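Local coordinates for resiniferatoxin-binding, phosphotriesterase-related protein (Rhodobacter sphaeroides 2.4.1, PDB 3K2G) that binds two zinc ions in a TIM-barrel site of the phosphotriesterase family and probably acts as a metal-dependent phosphoric diester hydrolase, at residues H238-H243 and F261-M266. Numbering follows the deposited sequence.
Sequences HMNPSH and FDMIGM. With ZN (zinc ion), chain J.
The backbones of H238 and M239 pass beside those of D262 and F261, the CA atoms of M239 and F261 lying 5.1 Å apart, where two adjacent barrel strands give way to their loops. H238 illustrates how a zinc-binding histidine is oriented by a second-shell carboxylate. Its NE2 coordinates the zinc ion at 2.3 Å, while ND1, at the other side of the ring, gives a hydrogen bond to OD1 of D262 at 2.6 Å. That oxygen is met from above the carboxylate plane, which stands 69° from the imidazole. The backbone N of H238 adds a nearly straight bond to D262 OD2, 2.9 Å long and on its syn side, and a weak one to OD1. Main chain and ring are thus gripped by one carboxylate, which fixes the ring's rotation and would probably strengthen the electron donation of NE2 to the metal. Next to this polar group the packing is mostly apolar, apart from the amide of N240, which lies against CB of M263. The selenium of M263, a selenomethionine, lies 3.7 Å from CB of H238 and equally near CD of P241. M239 sets its CB over the centre of one face of the F261 ring, a CH-pi contact of 4.0 Å to the centroid. Two waters, H209 and E177 also bind this zinc, in a site to which Y136 belongs as well, and E177 also binds the second zinc ion. The contact joins the C-terminal ends of parallel strands 234-236 and 258-261, the catalytic end of a TIM barrel; helix 246-255 packs on M239 and F261, and helix 280-292 on N240 and F261.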
# COMPACT_ATOMS: atom_id res chain seq x y z
N HIS B 238 18.53 15.84 4.24
CA HIS B 238 17.86 15.43 3.02
C HIS B 238 17.04 14.15 3.11
O HIS B 238 17.19 13.23 2.29
CB HIS B 238 18.90 15.32 1.90
CG HIS B 238 19.86 16.47 1.89
ND1 HIS B 238 19.47 17.77 2.11
CD2 HIS B 238 21.21 16.51 1.71
CE1 HIS B 238 20.52 18.57 2.05
NE2 HIS B 238 21.59 17.82 1.82
N MSE B 239 16.16 14.09 4.09
CA MSE B 239 15.32 12.91 4.27
C MSE B 239 14.12 12.89 3.32
O MSE B 239 13.56 11.84 3.05
CB MSE B 239 14.84 12.83 5.71
CG MSE B 239 15.98 12.59 6.70
SE MSE B 239 17.04 11.02 6.27
CE MSE B 239 15.63 9.70 6.45
N ASN B 240 13.74 14.07 2.82
CA ASN B 240 12.59 14.21 1.93
C ASN B 240 12.40 13.12 0.86
O ASN B 240 11.32 12.56 0.74
CB ASN B 240 12.61 15.57 1.23
CG ASN B 240 12.55 16.73 2.20
OD1 ASN B 240 11.58 17.50 2.21
ND2 ASN B 240 13.57 16.86 3.03
N PRO B 241 13.45 12.82 0.08
CA PRO B 241 13.35 11.80 -0.97
C PRO B 241 13.02 10.37 -0.54
O PRO B 241 12.60 9.57 -1.36
CB PRO B 241 14.71 11.88 -1.66
CG PRO B 241 15.14 13.30 -1.43
CD PRO B 241 14.76 13.50 0.02
N SER B 242 13.23 10.05 0.74
CA SER B 242 12.94 8.70 1.21
C SER B 242 11.62 8.63 1.97
O SER B 242 11.38 7.71 2.76
CB SER B 242 14.09 8.17 2.09
OG SER B 242 14.36 9.02 3.19
N HIS B 243 10.74 9.60 1.72
CA HIS B 243 9.43 9.67 2.35
C HIS B 243 8.59 8.41 2.15
O HIS B 243 7.73 8.10 2.96
CB HIS B 243 8.65 10.86 1.80
CG HIS B 243 8.21 10.68 0.38
ND1 HIS B 243 7.05 10.03 0.04
CD2 HIS B 243 8.80 11.05 -0.79
CE1 HIS B 243 6.93 10.01 -1.28
NE2 HIS B 243 7.98 10.62 -1.80
N PHE B 261 14.05 17.06 7.24
CA PHE B 261 13.32 17.27 6.00
C PHE B 261 13.62 18.72 5.63
O PHE B 261 12.80 19.62 5.80
CB PHE B 261 11.83 17.04 6.22
CG PHE B 261 11.48 15.59 6.42
CD1 PHE B 261 11.17 14.77 5.34
CD2 PHE B 261 11.53 15.02 7.69
CE1 PHE B 261 10.92 13.41 5.52
CE2 PHE B 261 11.27 13.67 7.88
CZ PHE B 261 10.97 12.86 6.79
N ASP B 262 14.85 18.92 5.15
CA ASP B 262 15.36 20.23 4.77
C ASP B 262 15.10 20.61 3.31
O ASP B 262 15.69 21.56 2.82
CB ASP B 262 16.87 20.29 5.02
CG ASP B 262 17.58 19.00 4.61
OD1 ASP B 262 17.34 18.51 3.49
OD2 ASP B 262 18.38 18.49 5.41
N MSE B 263 14.22 19.89 2.63
CA MSE B 263 13.95 20.20 1.23
C MSE B 263 12.53 20.69 0.98
O MSE B 263 12.03 20.65 -0.15
CB MSE B 263 14.26 18.98 0.36
CG MSE B 263 15.76 18.69 0.31
SE MSE B 263 16.29 16.91 -0.23
CE MSE B 263 15.44 16.87 -1.99
N ILE B 264 11.89 21.17 2.05
CA ILE B 264 10.54 21.69 1.96
C ILE B 264 10.46 22.80 0.93
O ILE B 264 11.19 23.79 1.02
CB ILE B 264 10.08 22.29 3.29
CG1 ILE B 264 10.12 21.22 4.39
CG2 ILE B 264 8.70 22.91 3.12
CD1 ILE B 264 9.26 20.02 4.11
N GLY B 265 9.55 22.65 -0.03
CA GLY B 265 9.39 23.68 -1.05
C GLY B 265 10.19 23.40 -2.31
O GLY B 265 9.89 23.97 -3.36
N MSE B 266 11.20 22.53 -2.21
CA MSE B 266 12.04 22.18 -3.36
C MSE B 266 11.36 21.12 -4.20
O MSE B 266 11.18 19.98 -3.76
CB MSE B 266 13.41 21.66 -2.90
CG MSE B 266 14.33 21.10 -4.01
SE MSE B 266 16.02 20.65 -3.24
CE MSE B 266 16.47 18.86 -3.98
ZN ZN J . 23.61 18.80 1.32
O HOH W 1 22.76 20.71 0.95
O HOH W 2 22.83 18.96 -0.95